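Local coordinates for toxin coregulated pilin (PDB 3HRV), which forms the major subunit of the toxin-coregulated pilus, a type IV pilus essential for Vibrio cholerae to aggregate and then colonise the host small intestine, at residues D149-G153 against H174-T180; F124-V129 against G153-S159; A85-F89 against F101-V105. One frame throughout, in Å; residues are numbered along the deposited sequence.

Contact 1 (D149-G153 against H174-T180)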
loop_
_atom_site.group_PDB
_atom_site.type_symbol
_atom_site.label_atom_id
_atom_site.label_comp_id
_atom_site.label_asym_id
_atom_site.label_seq_id
_atom_site.Cartn_x
_atom_site.Cartn_y
_atom_site.Cartn_z
ATOM N N ASP A 149 6.743 -2.786 -13.264
ATOM C CA ASP A 149 8.098 -2.996 -13.758
ATOM C C ASP A 149 9.004 -3.026 -12.533
ATOM O O ASP A 149 9.679 -2.046 -12.213
ATOM C CB ASP A 149 8.533 -1.867 -14.693
ATOM C CG ASP A 149 9.797 -2.211 -15.463
ATOM O OD1 ASP A 149 10.504 -3.155 -15.049
ATOM O OD2 ASP A 149 10.088 -1.538 -16.475
ATOM N N ALA A 150 8.998 -4.161 -11.844
ATOM C CA ALA A 150 9.795 -4.333 -10.638
ATOM C C ALA A 150 11.289 -4.151 -10.876
ATOM O O ALA A 150 12.048 -3.935 -9.935
ATOM C CB ALA A 150 9.526 -5.705 -10.035
ATOM N N ALA A 151 11.715 -4.232 -12.132
ATOM C CA ALA A 151 13.129 -4.068 -12.447
ATOM C C ALA A 151 13.609 -2.665 -12.083
ATOM O O ALA A 151 14.793 -2.457 -11.819
ATOM C CB ALA A 151 13.374 -4.342 -13.926
ATOM N N THR A 152 12.688 -1.705 -12.069
ATOM C CA THR A 152 13.032 -0.327 -11.730
ATOM C C THR A 152 13.043 -0.126 -10.216
ATOM O O THR A 152 13.636 0.830 -9.713
ATOM C CB THR A 152 12.030 0.672 -12.343
ATOM O OG1 THR A 152 10.739 0.479 -11.752
ATOM C CG2 THR A 152 11.932 0.472 -13.850
ATOM N N GLY A 153 12.380 -1.030 -9.501
ATOM C CA GLY A 153 12.324 -0.944 -8.049
ATOM C C GLY A 153 11.602 0.294 -7.544
ATOM O O GLY A 153 11.660 0.613 -6.357
ATOM N N HIS A 174 15.514 -7.330 -9.426
ATOM C CA HIS A 174 14.360 -6.892 -8.646
ATOM C C HIS A 174 14.766 -6.708 -7.188
ATOM O O HIS A 174 14.418 -5.712 -6.555
ATOM C CB HIS A 174 13.224 -7.924 -8.714
ATOM C CG HIS A 174 12.544 -8.008 -10.045
ATOM N ND1 HIS A 174 11.383 -8.722 -10.241
ATOM C CD2 HIS A 174 12.865 -7.473 -11.249
ATOM C CE1 HIS A 174 11.015 -8.625 -11.507
ATOM N NE2 HIS A 174 11.898 -7.872 -12.139
ATOM N N VAL A 175 15.511 -7.676 -6.665
ATOM C CA VAL A 175 15.951 -7.631 -5.277
ATOM C C VAL A 175 16.837 -6.432 -4.966
ATOM O O VAL A 175 16.637 -5.755 -3.961
ATOM C CB VAL A 175 16.717 -8.916 -4.893
ATOM C CG1 VAL A 175 17.231 -8.812 -3.462
ATOM C CG2 VAL A 175 15.808 -10.119 -5.034
ATOM N N GLU A 176 17.922 -6.188 -5.895
ATOM C CA GLU A 176 18.762 -5.024 -5.644
ATOM C C GLU A 176 18.082 -3.677 -5.866
ATOM O O GLU A 176 18.373 -2.717 -5.160
ATOM C CB GLU A 176 20.040 -5.096 -6.483
ATOM C CG GLU A 176 19.790 -5.513 -7.923
ATOM C CD GLU A 176 20.978 -5.253 -8.827
ATOM O OE1 GLU A 176 21.337 -4.070 -9.003
ATOM O OE2 GLU A 176 21.553 -6.226 -9.362
ATOM N N LYS A 177 17.239 -3.569 -6.859
ATOM C CA LYS A 177 16.637 -2.283 -7.202
ATOM C C LYS A 177 15.445 -1.895 -6.335
ATOM O O LYS A 177 15.025 -0.742 -6.342
ATOM C CB LYS A 177 16.212 -2.276 -8.672
ATOM C CG LYS A 177 17.372 -2.365 -9.650
ATOM C CD LYS A 177 18.185 -1.082 -9.673
ATOM C CE LYS A 177 17.405 0.050 -10.315
ATOM N NZ LYS A 177 17.006 -0.288 -11.710
ATOM N N LEU A 178 14.905 -2.850 -5.587
ATOM C CA LEU A 178 13.748 -2.584 -4.734
ATOM C C LEU A 178 13.949 -1.370 -3.830
ATOM O O LEU A 178 14.924 -1.289 -3.077
ATOM C CB LEU A 178 13.431 -3.808 -3.874
ATOM C CG LEU A 178 12.235 -3.689 -2.926
ATOM C CD1 LEU A 178 10.967 -3.357 -3.704
ATOM C CD2 LEU A 178 12.077 -5.000 -2.175
ATOM N N CYS A 179 13.009 -0.433 -3.908
ATOM C CA CYS A 179 13.045 0.785 -3.107
ATOM C C CYS A 179 14.287 1.638 -3.341
ATOM O O CYS A 179 14.749 2.327 -2.437
ATOM C CB CYS A 179 12.950 0.442 -1.624
ATOM S SG CYS A 179 11.485 -0.525 -1.143
ATOM N N THR A 180 14.821 1.601 -4.556
ATOM C CA THR A 180 16.002 2.397 -4.862
ATOM C C THR A 180 15.644 3.874 -4.807
ATOM O O THR A 180 14.513 4.258 -5.121
ATOM C CB THR A 180 16.557 2.080 -6.269
ATOM O OG1 THR A 180 17.680 2.927 -6.536
ATOM C CG2 THR A 180 15.492 2.310 -7.340
HETATM O O HOH W 1 12.095 -4.199 -7.228
HETATM O O HOH W 2 11.996 3.109 -5.114
#
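Ala150 and His174 meet through a CH-pi contact: the methyl CB sits over the centre of one imidazole face, 3.6 Å from the ring centroid. CD2 of the ring also approaches Ala151 N, at 3.6 Å. Asn168 N donates a hydrogen bond to His174 ND1, which fixes the rotation of the imidazole.

Three direct polar contacts follow. Lys177 folds back with bends at chi2, chi3 and chi4, which carries NZ to a lone pair of Ala151 O at 3.1 Å. Gly153, at positive phi, lies so close to the end of helix 172-177 that its CA donates a C-H to Lys177 O at 3.2 Å. Gly153 O in turn accepts a weak hydrogen bond from Cys179 N, 3.0 Å away.

Water supplies the remaining bridges. One molecule donates to both Ala150 O and His174 O, and a second to Gly153 O and Thr180 O.

Cys179 is disulfide-bonded to Cys113, so the backbone that meets Gly153 is also tied covalently to helix 110-120. The chemistry implies a join that rests chiefly on main-chain polar groups and water, helped by one lysine amine and by the histidine face against Ala150.

Contact 2 (F124-V129 against G153-S159)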
loop_
_atom_site.group_PDB
_atom_site.type_symbol
_atom_site.label_atom_id
_atom_site.label_comp_id
_atom_site.label_asym_id
_atom_site.label_seq_id
_atom_site.Cartn_x
_atom_site.Cartn_y
_atom_site.Cartn_z
ATOM N N PHE A 124 -1.019 -8.482 -1.144
ATOM C CA PHE A 124 -1.574 -7.435 -2.004
ATOM C C PHE A 124 -1.288 -7.611 -3.489
ATOM O O PHE A 124 -0.151 -7.836 -3.890
ATOM C CB PHE A 124 -1.044 -6.061 -1.582
ATOM C CG PHE A 124 -1.482 -5.634 -0.215
ATOM C CD1 PHE A 124 -0.698 -5.910 0.900
ATOM C CD2 PHE A 124 -2.689 -4.965 -0.039
ATOM C CE1 PHE A 124 -1.114 -5.527 2.171
ATOM C CE2 PHE A 124 -3.114 -4.578 1.227
ATOM C CZ PHE A 124 -2.324 -4.861 2.333
ATOM N N PRO A 125 -2.307 -7.511 -4.328
ATOM C CA PRO A 125 -2.083 -7.659 -5.766
ATOM C C PRO A 125 -1.367 -6.304 -6.409
ATOM O O PRO A 125 -0.782 -6.319 -7.493
ATOM C CB PRO A 125 -3.403 -8.257 -6.259
ATOM C CG PRO A 125 -4.403 -7.729 -5.293
ATOM C CD PRO A 125 -3.695 -7.848 -3.969
ATOM N N PHE A 126 -1.498 -5.295 -5.688
ATOM C CA PHE A 126 -0.964 -4.023 -6.180
ATOM C C PHE A 126 0.041 -3.419 -5.191
ATOM O O PHE A 126 -0.238 -3.330 -3.996
ATOM C CB PHE A 126 -2.130 -3.048 -6.387
ATOM C CG PHE A 126 -1.731 -1.709 -6.950
ATOM C CD1 PHE A 126 -1.672 -1.505 -8.326
ATOM C CD2 PHE A 126 -1.453 -0.639 -6.102
ATOM C CE1 PHE A 126 -1.344 -0.250 -8.850
ATOM C CE2 PHE A 126 -1.124 0.617 -6.615
ATOM C CZ PHE A 126 -1.071 0.811 -7.992
ATOM N N ILE A 127 1.207 -3.022 -5.691
ATOM C CA ILE A 127 2.238 -2.407 -4.856
ATOM C C ILE A 127 2.877 -1.253 -5.614
ATOM O O ILE A 127 3.348 -1.425 -6.738
ATOM C CB ILE A 127 3.345 -3.407 -4.478
ATOM C CG1 ILE A 127 2.741 -4.608 -3.747
ATOM C CG2 ILE A 127 4.378 -2.715 -3.590
ATOM C CD1 ILE A 127 3.753 -5.679 -3.384
ATOM N N ASN A 128 2.892 -0.078 -4.993
ATOM C CA ASN A 128 3.463 1.117 -5.606
ATOM C C ASN A 128 4.426 1.754 -4.606
ATOM O O ASN A 128 4.011 2.184 -3.528
ATOM C CB ASN A 128 2.342 2.102 -5.959
ATOM C CG ASN A 128 2.825 3.268 -6.805
ATOM O OD1 ASN A 128 3.981 3.673 -6.720
ATOM N ND2 ASN A 128 1.928 3.826 -7.611
ATOM N N VAL A 129 5.707 1.807 -4.966
ATOM C CA VAL A 129 6.737 2.382 -4.098
ATOM C C VAL A 129 7.068 3.794 -4.559
ATOM O O VAL A 129 7.489 3.998 -5.695
ATOM C CB VAL A 129 8.023 1.532 -4.126
ATOM C CG1 VAL A 129 9.075 2.146 -3.212
ATOM C CG2 VAL A 129 7.708 0.105 -3.695
ATOM N N GLY A 153 12.380 -1.030 -9.501
ATOM C CA GLY A 153 12.324 -0.944 -8.049
ATOM C C GLY A 153 11.602 0.294 -7.544
ATOM O O GLY A 153 11.660 0.613 -6.357
ATOM N N ALA A 154 10.916 0.986 -8.446
ATOM C CA ALA A 154 10.190 2.203 -8.098
ATOM C C ALA A 154 8.844 2.241 -8.812
ATOM O O ALA A 154 8.667 1.613 -9.859
ATOM C CB ALA A 154 11.018 3.425 -8.480
ATOM N N GLY A 155 7.903 2.991 -8.246
ATOM C CA GLY A 155 6.584 3.086 -8.839
ATOM C C GLY A 155 5.826 1.786 -8.667
ATOM O O GLY A 155 6.026 1.064 -7.688
ATOM N N VAL A 156 4.951 1.481 -9.617
ATOM C CA VAL A 156 4.178 0.252 -9.555
ATOM C C VAL A 156 5.102 -0.923 -9.851
ATOM O O VAL A 156 5.628 -1.046 -10.959
ATOM C CB VAL A 156 3.018 0.281 -10.573
ATOM C CG1 VAL A 156 2.256 -1.030 -10.540
ATOM C CG2 VAL A 156 2.088 1.441 -10.252
ATOM N N ILE A 157 5.312 -1.776 -8.852
ATOM C CA ILE A 157 6.182 -2.934 -9.020
ATOM C C ILE A 157 5.399 -4.239 -8.952
ATOM O O ILE A 157 5.976 -5.323 -8.986
ATOM C CB ILE A 157 7.317 -2.952 -7.965
ATOM C CG1 ILE A 157 6.734 -3.035 -6.555
ATOM C CG2 ILE A 157 8.181 -1.707 -8.120
ATOM C CD1 ILE A 157 7.798 -3.186 -5.469
ATOM N N LYS A 158 4.080 -4.123 -8.847
ATOM C CA LYS A 158 3.201 -5.287 -8.815
ATOM C C LYS A 158 1.776 -4.832 -9.113
ATOM O O LYS A 158 1.288 -3.881 -8.510
ATOM C CB LYS A 158 3.244 -5.982 -7.445
ATOM C CG LYS A 158 2.471 -7.299 -7.406
ATOM C CD LYS A 158 2.464 -7.933 -6.018
ATOM C CE LYS A 158 1.604 -9.191 -5.997
ATOM N NZ LYS A 158 1.568 -9.840 -4.653
ATOM N N SER A 159 1.124 -5.501 -10.060
ATOM C CA SER A 159 -0.254 -5.173 -10.425
ATOM C C SER A 159 -0.818 -6.315 -11.262
ATOM O O SER A 159 -0.070 -7.175 -11.732
ATOM C CB SER A 159 -0.314 -3.875 -11.232
ATOM O OG SER A 159 -0.081 -4.118 -12.609
#
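Ile127 lies opposite two residues at once, Ile157 and Lys158, the signature of a classic beta bulge in an antiparallel strand pair. Its branches divide the work. CG2 leans on Ile157 CG1 at 3.8 Å, while CD1 rests on Lys158 CD, the two side chains running obliquely to one another. The backbone follows the same division: Ile127 N donates to Lys158 O, and Ile127 O takes the N-H of Ile157.

Ile157 has CG1 between its backbone N and carbonyl carbon (chi1 61°), and from there CD1 reaches Val129 CG2 at 3.7 Å. The same side chain packs against Val117 of helix 110-120 and Leu178.

On the other face, Phe126 and Val156 stand at about a right angle, with ring atom CZ 3.9 Å from Val156 CG2. Val156 CG2 also lies 3.6 Å from Asn128 ND2, whose hydrogen bond goes to Leu140 O. Beyond the bulge the strands pair again: Val129 N donates to Gly155 O and Gly155 N to Val129 O, both at 2.8 Å.

Lys158 is fully extended, all four torsions near 180°, so its chain spans Ile127 and Pro125 and delivers NZ to Phe124 O at 2.7 Å. NZ approaches from above the carbonyl plane, and Gly121 O is a second acceptor.

Strand 155-158 is the outermost strand on this side of the sheet within the chain, and the bulge shifts its register by one residue. Chemically, the lysine's methylene chain packs on Ile127 while its ammonium group, presumably charged, is bound by two main-chain carbonyls of the link between helix 110-120 and strand 126-131.

Contact 3 (A85-F89 against F101-V105); sequences AMGIF and FAITV
Gly87 and Thr104 fit tightly as a hydrogen-bonded pair of this antiparallel hairpin. Thr104 N gives a nearly straight hydrogen bond to Gly87 O (2.7 Å, 169° at the hydrogen), whereas the return bond from Gly87 N to Thr104 O is longer at 3.3 Å. With chi1 at 57°, Thr104 OG1 swings over the glycine and lies 3.2 Å from Gly87 O. One pair further on, Phe89 and Ala102 exchange two short backbone bonds, and Phe89 O also receives the CA-H of Phe101 at 3.0 Å.

Side-chain packing across the strands is looser. Thr104 CG2 approaches the Phe89 ring obliquely, 3.8 Å from CD1. On the opposite face Ile88 CG2 is 4.3 Å from Phe101 CD1, and both residues also pack on helices: Ile88 on Leu62 and Leu66 of helix 56-68, Phe101 on Met40 of helix 24-44. Just before the strand, Met86 lies side by side with Val105, its SD 3.9 Å from CG2, and crosses Ile103 obliquely at the same sulfur. Ala85, preceding it, is partly exposed and turns from the strand.

This is an antiparallel beta hairpin at one side of the pilin sheet, its Ile88 and Ile103 face packed on Val36 of the long N-terminal helix, as in the globular domain of type IV pilins.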
loop_
_atom_site.group_PDB
_atom_site.type_symbol
_atom_site.label_atom_id
_atom_site.label_comp_id
_atom_site.label_asym_id
_atom_site.label_seq_id
_atom_site.Cartn_x
_atom_site.Cartn_y
_atom_site.Cartn_z
ATOM N N ALA A 85 -1.546 7.356 11.794
ATOM C CA ALA A 85 -2.382 6.474 10.999
ATOM C C ALA A 85 -1.864 6.257 9.585
ATOM O O ALA A 85 -1.310 7.164 8.965
ATOM C CB ALA A 85 -3.801 7.030 10.943
ATOM N N MET A 86 -2.023 5.037 9.086
ATOM C CA MET A 86 -1.631 4.757 7.720
ATOM C C MET A 86 -2.757 5.428 6.953
ATOM O O MET A 86 -3.840 5.740 7.521
ATOM C CB MET A 86 -1.638 3.253 7.437
ATOM C CG MET A 86 -0.651 2.455 8.273
ATOM S SD MET A 86 -0.668 0.694 7.875
ATOM C CE MET A 86 -2.131 0.150 8.758
ATOM N N GLY A 87 -2.503 5.819 5.715
ATOM C CA GLY A 87 -3.560 6.442 4.949
ATOM C C GLY A 87 -4.227 5.389 4.090
ATOM O O GLY A 87 -3.614 4.372 3.770
ATOM N N ILE A 88 -5.490 5.607 3.746
ATOM C CA ILE A 88 -6.199 4.678 2.879
ATOM C C ILE A 88 -6.780 5.505 1.745
ATOM O O ILE A 88 -7.648 6.351 1.966
ATOM C CB ILE A 88 -7.343 3.942 3.610
ATOM C CG1 ILE A 88 -6.785 3.181 4.818
ATOM C CG2 ILE A 88 -8.025 2.962 2.651
ATOM C CD1 ILE A 88 -7.852 2.520 5.665
ATOM N N PHE A 89 -6.268 5.272 0.540
ATOM C CA PHE A 89 -6.718 5.985 -0.648
ATOM C C PHE A 89 -7.582 5.106 -1.530
ATOM O O PHE A 89 -7.269 3.938 -1.757
ATOM C CB PHE A 89 -5.536 6.430 -1.515
ATOM C CG PHE A 89 -4.828 7.657 -1.028
ATOM C CD1 PHE A 89 -3.758 7.557 -0.146
ATOM C CD2 PHE A 89 -5.205 8.913 -1.488
ATOM C CE1 PHE A 89 -3.069 8.697 0.268
ATOM C CE2 PHE A 89 -4.525 10.057 -1.080
ATOM C CZ PHE A 89 -3.455 9.949 -0.202
ATOM N N PHE A 101 -8.544 0.328 -3.634
ATOM C CA PHE A 101 -8.038 1.128 -2.528
ATOM C C PHE A 101 -6.597 0.745 -2.260
ATOM O O PHE A 101 -6.161 -0.344 -2.615
ATOM C CB PHE A 101 -8.875 0.905 -1.259
ATOM C CG PHE A 101 -8.687 -0.450 -0.634
ATOM C CD1 PHE A 101 -7.736 -0.643 0.364
ATOM C CD2 PHE A 101 -9.440 -1.539 -1.062
ATOM C CE1 PHE A 101 -7.538 -1.900 0.926
ATOM C CE2 PHE A 101 -9.252 -2.804 -0.507
ATOM C CZ PHE A 101 -8.298 -2.985 0.489
ATOM N N ALA A 102 -5.857 1.652 -1.637
ATOM C CA ALA A 102 -4.465 1.387 -1.311
ATOM C C ALA A 102 -4.164 1.907 0.087
ATOM O O ALA A 102 -4.562 3.016 0.450
ATOM C CB ALA A 102 -3.544 2.054 -2.329
ATOM N N ILE A 103 -3.481 1.088 0.874
ATOM C CA ILE A 103 -3.098 1.474 2.221
ATOM C C ILE A 103 -1.676 1.994 2.094
ATOM O O ILE A 103 -0.789 1.292 1.598
ATOM C CB ILE A 103 -3.126 0.272 3.175
ATOM C CG1 ILE A 103 -4.499 -0.397 3.114
ATOM C CG2 ILE A 103 -2.822 0.732 4.600
ATOM C CD1 ILE A 103 -4.553 -1.740 3.785
ATOM N N THR A 104 -1.458 3.226 2.530
ATOM C CA THR A 104 -0.139 3.821 2.423
ATOM C C THR A 104 0.651 3.791 3.725
ATOM O O THR A 104 0.164 4.206 4.775
ATOM C CB THR A 104 -0.229 5.271 1.905
ATOM O OG1 THR A 104 -1.067 6.047 2.770
ATOM C CG2 THR A 104 -0.820 5.288 0.495
ATOM N N VAL A 105 1.874 3.283 3.629
ATOM C CA VAL A 105 2.779 3.181 4.764
ATOM C C VAL A 105 3.992 4.029 4.416
ATOM O O VAL A 105 4.844 3.612 3.624
ATOM C CB VAL A 105 3.226 1.719 4.988
ATOM C CG1 VAL A 105 4.034 1.608 6.274
ATOM C CG2 VAL A 105 2.003 0.805 5.045
#

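After helix 24-44, contact 3 closes first, joining strands 87-93 and 100-108 through a short hairpin connection. Helix 110-120 leads to strand 126-131, where contact 2 opens; its partner strand 155-158 returns after a long loop. Contact 1 begins inside that loop and ends beyond helix 172-177, so contacts 1 and 2 cross along the chain and share Gly153. They also touch through a probable hydrogen bond from Asp149 N to Val156 O. Contact 3 stands in series with both, on the other side of strand 185-191. Phe124 packs on Ile103, joining contacts 2 and 3 on the face covered by helix 24-44, while contact 1 fastens the end of helix 172-177 to the loop before strand 155-158.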